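Local atomic coordinates of major capsid protein (Paramecium bursaria Chlorella virus 1, PDB entry 5TIP), a protein that self-assembles, as trimers, into the icosahedral capsid of a large chlorovirus, building a glycosylated shell about 190 nm across. Residues Thr67-Glu72 with Met201-Asp206; Ile41-Asn46 with Val55-Ser60; Ile387-Pro392 with Val402-Ala407. All blocks are in the same frame, centred on the assembly; numbering follows the deposited sequence.

Interaction 1 (Thr67-Glu72 with Met201-Asp206); sequences TDIVVE and MSVWVD
Two neighbouring antiparallel strands of the N-terminal jelly roll meet here, with Ile-69 opposite Val-205, Val-70 opposite Trp-204, Val-71 opposite Val-203 and Glu-72 opposite Ser-202. The short strand axes approach to 4.7 Å and run 165° apart. Six backbone hydrogen bonds tie them, reciprocal at the Val-70/Trp-204 and Glu-72/Ser-202 pairs; at the non-hydrogen-bonded Ile-69/Val-205 pair, the CA of Ile-69 makes a CA-H...O contact of 3.3 Å with Trp-204 O.

The apolar face is lined by Ile-69, Val-71, Val-203 and Val-205. Ile-69 and Val-205 lie side by side, CG1 against CG2 at 3.9 Å, while Val-71 CG1 packs on Met-201 CG. Ile-69 packs on Leu-174, Val-71 and Val-203 on Phe-176, and Met-201 on Leu-178 of strand 172-178 in the facing sheet, so this face looks into the jelly-roll sandwich.

On the other face the Glu-72 chain, extended beyond CG, brings its carboxylate over the pyrrole part of the Trp-204 indole, with OE2 3.6 Å from NE1 and the two planes 23° apart. The indole N-H goes to Ser-202 OG, near the ring plane and 3.2 Å from NE1, in a bent bond (141°), and more weakly to a water that also donates to Glu-72 OE1. Each Glu-72 oxygen has a salt bridge, OE1 with Arg-145 and OE2 with Arg-328 of the second subunit, and that same arginine makes a cation-pi contact with Trp-204. Asp-68 OD2 and Asp-206 OD2 lie 4.2 Å apart, with a water modelled between them at doubtfully short distances; this closeness could raise the proton affinity of either carboxylate.

Interaction 2 (Ile41-Asn46 with Val55-Ser60); sequences IQQTIN and VSTQIS
Gln-43 OE1 is gripped by the backbone N of Ser-60 at 2.9 Å and by a donating water at 2.7 Å. This polar link spans the edge of the N-terminal jelly roll: strand 36-42 belongs to one sheet of the sandwich and strand 54-58 to the facing one, and the two segments close toward each other at the mouth of the connecting loop.

The bond from Ser-60 N falls in the carbonyl plane of the Gln-43 amide, on a lone pair, and is nearly straight at 167°. A bend at chi2 (-64°) turns CD back from an extended course, and the amide ends beside the Ile-59/Ser-60 peptide. Its NE2 makes a weak bond to Ile-41 O and a hydrogen bond to Tyr-207 OH of strand 200-210, so both ends of the amide are held. The water on OE1 also donates to Gln-58 O and accepts from Thr-44 N, joining the two backbones where they are too far apart to pair directly. A second water does similar work, donating to Thr-44 O and to Asn-46 OD1 and accepting from Gln-58 N.

Thr-57 crosses Gln-43 at about a right angle, its CG2 3.6 Å from Gln-43 CB. Further along, direct pairing takes over in a single antiparallel bridge: Asn-46 N binds Ser-56 O at 2.8 Å, and Ser-56 N returns a bond to Asn-46 O at 3.1 Å. Beside this bridge, Ile-45 CG2, anti to its own backbone N, rests 3.7 Å from Val-55 CB.

Interaction 3 (Ile387-Pro392 with Val402-Ala407); sequences IDATSP and VTANTA. With BGC (beta-D-glucopyranose), chain H; BGC (beta-D-glucopyranose), chain G; BGC (beta-D-glucopyranose), chain E; GLA (alpha-D-galactopyranose), chain B.
Asn-405, whose backbone N binds Ile-387 O at 2.8 Å, carries a sugar: its ND2 is covalently joined to C1 of a beta-D-glucose. The linking sugar is glucose, not N-acetylglucosamine, and with Ala-407 two places on, the site is not the common Asn-X-Ser/Thr sequon. The Asn-405 CG sits between the backbone N and the carbonyl carbon (chi1 72°), and OD1 comes back to 3.4 Å from Ala-389 CB.

The two segments are joined by a parallel bridge of Ile-387 with Ala-404. Ile-387 N gives the second backbone bond, to Thr-403 O, with the donor tilted 31° from the carbonyl plane. Apolar contacts accompany the bridge. Ile-387 CD1 meets Val-402 CG2 at 3.6 Å, the side chains crossing at about a right angle, and the CB of Ala-389 packs against Ala-404 CB and Thr-406 CG2.

Asp-388 to Ser-391 form a type I beta turn, and Asp-388 OD1 adds an Asx turn, accepting from Thr-390 N at 2.9 Å and from Thr-390 OG1 at 2.7 Å, both reaching it from the same face of the carboxylate plane. With its proton spent there, Thr-390 OG1 accepts from O3 of a galactose at 2.9 Å. Asp-388 N donates to O6 of another glucose, and C6 of the Asn-405-linked glucose lies against Asp-388 OD1 and Thr-390 CG2. The turn at 388-391 and the 3-10 segment that begins at Asn-405 thus present sugar-contacting groups together, a glycan-bearing loop site on the C-terminal jelly roll of this double jelly-roll capsid protein.

Overall arrangement
Interactions 1 and 2 adjoin in the N-terminal jelly roll, their centres 9 Å apart. Strand 200-210 lies between strands 65-76 and 36-42 in one sheet, so Gln-43 and Ile-41 pair with the backbone of Val-203 and Val-205, and interaction 2 connects this sheet's edge to strand 54-58 of the facing sheet. Interaction 3 belongs to the C-terminal jelly roll, its centre about 43 Å from that of interaction 1 and 48 Å from that of interaction 2, on the opposite side of the chain's centre. Along the chain the order is 2, 1, 3. The strand framework of interactions 1 and 2, with the subunit contact at interaction 1, thus lies far from the glycosylated loops.

Interaction 1 (Thr67-Glu72 with Met201-Asp206)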
loop_
_atom_site.group_PDB
_atom_site.type_symbol
_atom_site.label_atom_id
_atom_site.label_comp_id
_atom_site.label_asym_id
_atom_site.label_seq_id
_atom_site.Cartn_x
_atom_site.Cartn_y
_atom_site.Cartn_z
ATOM N N THR A 67 2.351 -13.306 21.357
ATOM C CA THR A 67 2.640 -12.689 20.070
ATOM C C THR A 67 2.806 -11.183 20.228
ATOM O O THR A 67 3.899 -10.704 20.545
ATOM C CB THR A 67 1.531 -13.003 19.060
ATOM O OG1 THR A 67 0.268 -12.573 19.582
ATOM C CG2 THR A 67 1.472 -14.496 18.777
ATOM N N ASP A 68 1.732 -10.431 20.009
ATOM C CA ASP A 68 1.812 -8.978 20.045
ATOM C C ASP A 68 1.961 -8.475 21.475
ATOM O O ASP A 68 1.378 -9.029 22.410
ATOM C CB ASP A 68 0.565 -8.368 19.407
ATOM C CG ASP A 68 0.350 -8.839 17.985
ATOM O OD1 ASP A 68 1.334 -8.895 17.219
ATOM O OD2 ASP A 68 -0.805 -9.163 17.634
ATOM N N ILE A 69 2.757 -7.421 21.642
ATOM C CA ILE A 69 2.910 -6.726 22.914
ATOM C C ILE A 69 2.789 -5.232 22.651
ATOM O O ILE A 69 3.505 -4.689 21.801
ATOM C CB ILE A 69 4.255 -7.047 23.596
ATOM C CG1 ILE A 69 4.350 -8.537 23.927
ATOM C CG2 ILE A 69 4.426 -6.209 24.853
ATOM C CD1 ILE A 69 5.587 -8.910 24.716
ATOM N N VAL A 70 1.891 -4.569 23.376
ATOM C CA VAL A 70 1.630 -3.145 23.204
ATOM C C VAL A 70 1.830 -2.441 24.540
ATOM O O VAL A 70 1.375 -2.925 25.582
ATOM C CB VAL A 70 0.210 -2.886 22.658
ATOM C CG1 VAL A 70 -0.033 -1.396 22.479
ATOM C CG2 VAL A 70 0.004 -3.621 21.344
ATOM N N VAL A 71 2.513 -1.301 24.504
ATOM C CA VAL A 71 2.708 -0.452 25.673
ATOM C C VAL A 71 1.782 0.749 25.535
ATOM O O VAL A 71 1.879 1.510 24.564
ATOM C CB VAL A 71 4.171 -0.005 25.810
ATOM C CG1 VAL A 71 4.335 0.923 27.007
ATOM C CG2 VAL A 71 5.087 -1.215 25.931
ATOM N N GLU A 72 0.881 0.918 26.497
ATOM C CA GLU A 72 -0.055 2.033 26.494
ATOM C C GLU A 72 0.486 3.167 27.353
ATOM O O GLU A 72 0.920 2.943 28.488
ATOM C CB GLU A 72 -1.431 1.595 27.000
ATOM C CG GLU A 72 -2.126 0.585 26.099
ATOM C CD GLU A 72 -3.568 0.334 26.499
ATOM O OE1 GLU A 72 -4.056 1.014 27.425
ATOM O OE2 GLU A 72 -4.213 -0.548 25.891
ATOM N N MET A 201 1.362 4.269 32.527
ATOM C CA MET A 201 1.809 3.212 31.634
ATOM C C MET A 201 1.095 1.909 31.959
ATOM O O MET A 201 0.769 1.630 33.116
ATOM C CB MET A 201 3.327 2.995 31.726
ATOM C CG MET A 201 3.863 1.987 30.718
ATOM S SD MET A 201 5.571 1.508 31.018
ATOM C CE MET A 201 6.209 3.010 31.733
ATOM N N SER A 202 0.852 1.119 30.916
ATOM C CA SER A 202 0.352 -0.237 31.067
ATOM C C SER A 202 0.902 -1.079 29.924
ATOM O O SER A 202 1.090 -0.588 28.808
ATOM C CB SER A 202 -1.181 -0.284 31.084
ATOM O OG SER A 202 -1.724 0.241 29.886
ATOM N N VAL A 203 1.166 -2.349 30.218
ATOM C CA VAL A 203 1.729 -3.285 29.253
ATOM C C VAL A 203 0.698 -4.372 28.998
ATOM O O VAL A 203 0.157 -4.956 29.945
ATOM C CB VAL A 203 3.054 -3.889 29.752
ATOM C CG1 VAL A 203 3.632 -4.835 28.712
ATOM C CG2 VAL A 203 4.044 -2.786 30.088
ATOM N N TRP A 204 0.422 -4.638 27.725
ATOM C CA TRP A 204 -0.559 -5.637 27.325
ATOM C C TRP A 204 0.104 -6.649 26.404
ATOM O O TRP A 204 0.801 -6.269 25.457
ATOM C CB TRP A 204 -1.755 -4.977 26.636
ATOM C CG TRP A 204 -2.544 -4.098 27.556
ATOM C CD1 TRP A 204 -2.227 -2.830 27.952
ATOM C CD2 TRP A 204 -3.776 -4.424 28.207
ATOM N NE1 TRP A 204 -3.188 -2.347 28.805
ATOM C CE2 TRP A 204 -4.150 -3.306 28.976
ATOM C CE3 TRP A 204 -4.602 -5.553 28.211
ATOM C CZ2 TRP A 204 -5.312 -3.283 29.742
ATOM C CZ3 TRP A 204 -5.753 -5.528 28.972
ATOM C CH2 TRP A 204 -6.098 -4.401 29.728
ATOM N N VAL A 205 -0.111 -7.932 26.686
ATOM C CA VAL A 205 0.492 -9.027 25.934
ATOM C C VAL A 205 -0.624 -9.889 25.359
ATOM O O VAL A 205 -1.577 -10.234 26.067
ATOM C CB VAL A 205 1.437 -9.865 26.816
ATOM C CG1 VAL A 205 1.974 -11.057 26.043
ATOM C CG2 VAL A 205 2.580 -9.005 27.324
ATOM N N ASP A 206 -0.507 -10.230 24.078
ATOM C CA ASP A 206 -1.477 -11.086 23.405
ATOM C C ASP A 206 -1.064 -12.544 23.566
ATOM O O ASP A 206 0.015 -12.941 23.114
ATOM C CB ASP A 206 -1.586 -10.720 21.925
ATOM C CG ASP A 206 -2.372 -9.443 21.695
ATOM O OD1 ASP A 206 -1.965 -8.388 22.224
ATOM O OD2 ASP A 206 -3.394 -9.496 20.978
HETATM O O HOH W 1 -2.950 -10.061 18.659
HETATM O O HOH W 2 -5.381 -0.107 29.840
#

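Interaction 2 (Ile41-Asn46 with Val55-Ser60)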
loop_
_atom_site.group_PDB
_atom_site.type_symbol
_atom_site.label_atom_id
_atom_site.label_comp_id
_atom_site.label_asym_id
_atom_site.label_seq_id
_atom_site.Cartn_x
_atom_site.Cartn_y
_atom_site.Cartn_z
ATOM N N ILE A 41 -3.909 -9.614 27.477
ATOM C CA ILE A 41 -3.964 -9.649 28.933
ATOM C C ILE A 41 -2.959 -8.647 29.484
ATOM O O ILE A 41 -1.805 -8.613 29.044
ATOM C CB ILE A 41 -3.686 -11.063 29.478
ATOM C CG1 ILE A 41 -4.705 -12.052 28.905
ATOM C CG2 ILE A 41 -3.718 -11.069 30.998
ATOM C CD1 ILE A 41 -4.505 -13.478 29.344
ATOM N N GLN A 42 -3.399 -7.836 30.443
ATOM C CA GLN A 42 -2.559 -6.790 31.003
ATOM C C GLN A 42 -1.523 -7.375 31.955
ATOM O O GLN A 42 -1.774 -8.362 32.654
ATOM C CB GLN A 42 -3.417 -5.757 31.735
ATOM C CG GLN A 42 -2.658 -4.524 32.192
ATOM C CD GLN A 42 -3.547 -3.524 32.899
ATOM O OE1 GLN A 42 -4.723 -3.790 33.152
ATOM N NE2 GLN A 42 -2.990 -2.365 33.223
ATOM N N GLN A 43 -0.351 -6.748 31.983
ATOM C CA GLN A 43 0.768 -7.187 32.800
ATOM C C GLN A 43 0.953 -6.262 33.995
ATOM O O GLN A 43 0.452 -5.134 34.027
ATOM C CB GLN A 43 2.063 -7.234 31.984
ATOM C CG GLN A 43 1.998 -8.114 30.751
ATOM C CD GLN A 43 1.778 -9.575 31.087
ATOM O OE1 GLN A 43 2.539 -10.171 31.849
ATOM N NE2 GLN A 43 0.734 -10.161 30.516
ATOM N N THR A 44 1.691 -6.759 34.983
ATOM C CA THR A 44 2.050 -5.974 36.156
ATOM C C THR A 44 3.388 -5.288 35.909
ATOM O O THR A 44 4.366 -5.942 35.533
ATOM C CB THR A 44 2.129 -6.862 37.399
ATOM O OG1 THR A 44 0.863 -7.498 37.618
ATOM C CG2 THR A 44 2.490 -6.034 38.624
ATOM N N ILE A 45 3.425 -3.975 36.113
ATOM C CA ILE A 45 4.631 -3.182 35.914
ATOM C C ILE A 45 5.312 -2.996 37.262
ATOM O O ILE A 45 4.694 -2.516 38.220
ATOM C CB ILE A 45 4.304 -1.826 35.264
ATOM C CG1 ILE A 45 3.678 -2.035 33.884
ATOM C CG2 ILE A 45 5.558 -0.972 35.156
ATOM C CD1 ILE A 45 3.365 -0.747 33.154
ATOM N N ASN A 46 6.585 -3.376 37.337
ATOM C CA ASN A 46 7.378 -3.251 38.553
ATOM C C ASN A 46 8.215 -1.981 38.490
ATOM O O ASN A 46 8.933 -1.753 37.512
ATOM C CB ASN A 46 8.281 -4.471 38.745
ATOM C CG ASN A 46 7.495 -5.755 38.951
ATOM O OD1 ASN A 46 7.655 -6.721 38.205
ATOM N ND2 ASN A 46 6.639 -5.767 39.967
ATOM N N VAL A 55 11.457 0.722 34.530
ATOM C CA VAL A 55 10.454 -0.222 34.999
ATOM C C VAL A 55 10.634 -1.526 34.235
ATOM O O VAL A 55 11.247 -1.570 33.165
ATOM C CB VAL A 55 9.021 0.319 34.832
ATOM C CG1 VAL A 55 8.817 1.557 35.687
ATOM C CG2 VAL A 55 8.744 0.627 33.372
ATOM N N SER A 56 10.095 -2.602 34.802
ATOM C CA SER A 56 10.223 -3.919 34.199
ATOM C C SER A 56 8.906 -4.669 34.322
ATOM O O SER A 56 8.030 -4.308 35.110
ATOM C CB SER A 56 11.352 -4.733 34.844
ATOM O OG SER A 56 11.073 -4.998 36.207
ATOM N N THR A 57 8.783 -5.729 33.526
ATOM C CA THR A 57 7.595 -6.571 33.514
ATOM C C THR A 57 8.012 -8.018 33.318
ATOM O O THR A 57 8.791 -8.323 32.411
ATOM C CB THR A 57 6.626 -6.146 32.401
ATOM O OG1 THR A 57 5.865 -5.010 32.831
ATOM C CG2 THR A 57 5.681 -7.282 32.039
ATOM N N GLN A 58 7.487 -8.905 34.158
ATOM C CA GLN A 58 7.648 -10.342 33.984
ATOM C C GLN A 58 6.372 -10.883 33.356
ATOM O O GLN A 58 5.289 -10.756 33.937
ATOM C CB GLN A 58 7.924 -11.037 35.317
ATOM C CG GLN A 58 8.216 -12.525 35.181
ATOM C CD GLN A 58 8.358 -13.223 36.520
ATOM O OE1 GLN A 58 9.457 -13.330 37.065
ATOM N NE2 GLN A 58 7.243 -13.707 37.056
ATOM N N ILE A 59 6.499 -11.474 32.166
ATOM C CA ILE A 59 5.323 -11.939 31.440
ATOM C C ILE A 59 4.647 -13.034 32.247
ATOM O O ILE A 59 5.233 -14.095 32.498
ATOM C CB ILE A 59 5.706 -12.432 30.040
ATOM C CG1 ILE A 59 6.473 -11.352 29.277
ATOM C CG2 ILE A 59 4.465 -12.847 29.265
ATOM C CD1 ILE A 59 5.709 -10.063 29.110
ATOM N N SER A 60 3.413 -12.780 32.667
ATOM C CA SER A 60 2.672 -13.782 33.412
ATOM C C SER A 60 2.305 -14.941 32.496
ATOM O O SER A 60 2.135 -14.778 31.285
ATOM C CB SER A 60 1.415 -13.171 34.028
ATOM O OG SER A 60 0.575 -12.623 33.028
HETATM O O HOH W 3 -0.769 -10.436 34.378
HETATM O O HOH W 4 2.642 -9.611 34.529
HETATM O O HOH W 5 5.812 -7.990 36.357
#

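Interaction 3 (Ile387-Pro392 with Val402-Ala407)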
loop_
_atom_site.group_PDB
_atom_site.type_symbol
_atom_site.label_atom_id
_atom_site.label_comp_id
_atom_site.label_asym_id
_atom_site.label_seq_id
_atom_site.Cartn_x
_atom_site.Cartn_y
_atom_site.Cartn_z
ATOM N N ILE A 387 25.755 26.370 2.554
ATOM C CA ILE A 387 24.567 27.113 2.148
ATOM C C ILE A 387 24.008 27.876 3.339
ATOM O O ILE A 387 23.971 27.363 4.464
ATOM C CB ILE A 387 23.506 26.170 1.561
ATOM C CG1 ILE A 387 24.088 25.331 0.426
ATOM C CG2 ILE A 387 22.307 26.968 1.071
ATOM C CD1 ILE A 387 23.091 24.347 -0.133
ATOM N N ASP A 388 23.580 29.113 3.096
ATOM C CA ASP A 388 22.921 29.891 4.136
ATOM C C ASP A 388 21.555 29.280 4.395
ATOM O O ASP A 388 20.689 29.298 3.521
ATOM C CB ASP A 388 22.799 31.353 3.702
ATOM C CG ASP A 388 22.110 32.233 4.740
ATOM O OD1 ASP A 388 21.708 31.732 5.814
ATOM O OD2 ASP A 388 21.969 33.444 4.476
ATOM N N ALA A 389 21.362 28.744 5.600
ATOM C CA ALA A 389 20.120 28.054 5.917
ATOM C C ALA A 389 18.945 29.005 6.087
ATOM O O ALA A 389 17.791 28.566 6.017
ATOM C CB ALA A 389 20.300 27.212 7.179
ATOM N N THR A 390 19.201 30.290 6.310
ATOM C CA THR A 390 18.133 31.262 6.492
ATOM C C THR A 390 17.625 31.834 5.177
ATOM O O THR A 390 16.650 32.593 5.186
ATOM C CB THR A 390 18.608 32.414 7.379
ATOM O OG1 THR A 390 19.565 33.203 6.661
ATOM C CG2 THR A 390 19.262 31.868 8.636
ATOM N N SER A 391 18.239 31.478 4.052
ATOM C CA SER A 391 17.838 32.026 2.767
ATOM C C SER A 391 17.060 30.982 1.984
ATOM O O SER A 391 17.643 29.963 1.584
ATOM C CB SER A 391 19.061 32.482 1.975
ATOM O OG SER A 391 18.688 32.937 0.687
ATOM N N PRO A 392 15.763 31.180 1.741
ATOM C CA PRO A 392 15.028 30.216 0.907
ATOM C C PRO A 392 15.557 30.142 -0.512
ATOM O O PRO A 392 15.544 29.060 -1.113
ATOM C CB PRO A 392 13.586 30.741 0.948
ATOM C CG PRO A 392 13.535 31.677 2.115
ATOM C CD PRO A 392 14.900 32.262 2.238
ATOM N N VAL A 402 26.469 20.142 -1.637
ATOM C CA VAL A 402 26.419 21.112 -0.552
ATOM C C VAL A 402 25.086 21.000 0.175
ATOM O O VAL A 402 24.095 20.498 -0.360
ATOM C CB VAL A 402 26.636 22.556 -1.055
ATOM C CG1 VAL A 402 28.066 22.739 -1.538
ATOM C CG2 VAL A 402 25.654 22.882 -2.164
ATOM N N THR A 403 25.078 21.475 1.419
ATOM C CA THR A 403 23.875 21.505 2.239
ATOM C C THR A 403 23.932 22.737 3.134
ATOM O O THR A 403 24.896 23.507 3.105
ATOM C CB THR A 403 23.723 20.221 3.061
ATOM O OG1 THR A 403 22.495 20.267 3.798
ATOM C CG2 THR A 403 24.882 20.068 4.028
ATOM N N ALA A 404 22.879 22.924 3.924
ATOM C CA ALA A 404 22.787 24.088 4.796
ATOM C C ALA A 404 23.861 24.048 5.876
ATOM O O ALA A 404 24.288 22.980 6.322
ATOM C CB ALA A 404 21.404 24.165 5.439
ATOM N N ASN A 405 24.295 25.238 6.300
ATOM C CA ASN A 405 25.336 25.328 7.317
ATOM C C ASN A 405 24.879 24.782 8.662
ATOM O O ASN A 405 25.718 24.495 9.522
ATOM C CB ASN A 405 25.798 26.774 7.486
ATOM C CG ASN A 405 24.770 27.636 8.189
ATOM O OD1 ASN A 405 23.565 27.471 8.012
ATOM N ND2 ASN A 405 25.253 28.540 9.034
ATOM N N THR A 406 23.571 24.631 8.867
ATOM C CA THR A 406 23.066 24.070 10.111
ATOM C C THR A 406 23.246 22.563 10.189
ATOM O O THR A 406 22.933 21.974 11.228
ATOM C CB THR A 406 21.582 24.408 10.281
ATOM O OG1 THR A 406 20.848 23.901 9.159
ATOM C CG2 THR A 406 21.379 25.911 10.375
ATOM N N ALA A 407 23.744 21.932 9.125
ATOM C CA ALA A 407 23.960 20.492 9.117
ATOM C C ALA A 407 25.104 20.064 10.022
ATOM O O ALA A 407 25.237 18.865 10.294
ATOM C CB ALA A 407 24.227 20.012 7.691
HETATM C C2 BGC H . 24.928 29.524 11.130
HETATM C C3 BGC H . 24.143 30.543 11.952
HETATM C C4 BGC H . 23.779 31.743 11.097
HETATM C C5 BGC H . 23.186 31.325 9.762
HETATM C C6 BGC H . 22.934 32.546 8.885
HETATM C C1 BGC H . 24.231 29.231 9.797
HETATM O O2 BGC H . 25.052 28.308 11.876
HETATM O O3 BGC H . 24.928 31.031 13.050
HETATM O O4 BGC H . 22.831 32.554 11.801
HETATM O O5 BGC H . 24.037 30.427 9.069
HETATM O O6 BGC H . 24.179 33.201 8.608
HETATM C C2 BGC G . 23.343 29.253 -3.756
HETATM C C3 BGC G . 24.234 30.485 -3.808
HETATM C C4 BGC G . 24.612 30.896 -2.394
HETATM C C5 BGC G . 25.236 29.725 -1.648
HETATM C C6 BGC G . 25.603 30.120 -0.223
HETATM C C1 BGC G . 23.958 28.150 -2.902
HETATM O O2 BGC G . 23.125 28.766 -5.084
HETATM O O3 BGC G . 23.510 31.558 -4.412
HETATM O O4 BGC G . 25.533 31.992 -2.434
HETATM O O5 BGC G . 24.321 28.631 -1.609
HETATM O O6 BGC G . 24.409 30.396 0.517
HETATM C C2 BGC E . 13.854 34.766 6.889
HETATM C C3 BGC E . 13.007 36.007 6.658
HETATM C C4 BGC E . 12.382 35.928 5.274
HETATM C C5 BGC E . 11.645 34.608 5.074
HETATM C C6 BGC E . 11.115 34.515 3.648
HETATM C C1 BGC E . 13.059 33.489 6.644
HETATM O O2 BGC E . 14.349 34.774 8.229
HETATM O O3 BGC E . 13.852 37.158 6.691
HETATM O O4 BGC E . 11.476 37.022 5.084
HETATM O O5 BGC E . 12.508 33.498 5.328
HETATM O O6 BGC E . 10.465 33.254 3.456
HETATM C C1 GLA B . 17.359 38.590 8.534
HETATM C C2 GLA B . 18.607 38.054 7.842
HETATM C C3 GLA B . 18.587 36.533 7.819
HETATM C C4 GLA B . 18.403 35.988 9.227
HETATM C C5 GLA B . 17.141 36.586 9.831
HETATM C C6 GLA B . 16.945 36.102 11.260
HETATM O O2 GLA B . 18.651 38.525 6.489
HETATM O O3 GLA B . 19.812 36.043 7.264
HETATM O O4 GLA B . 19.541 36.311 10.037
HETATM O O5 GLA B . 17.223 38.011 9.832
HETATM O O6 GLA B . 15.767 36.707 11.798
#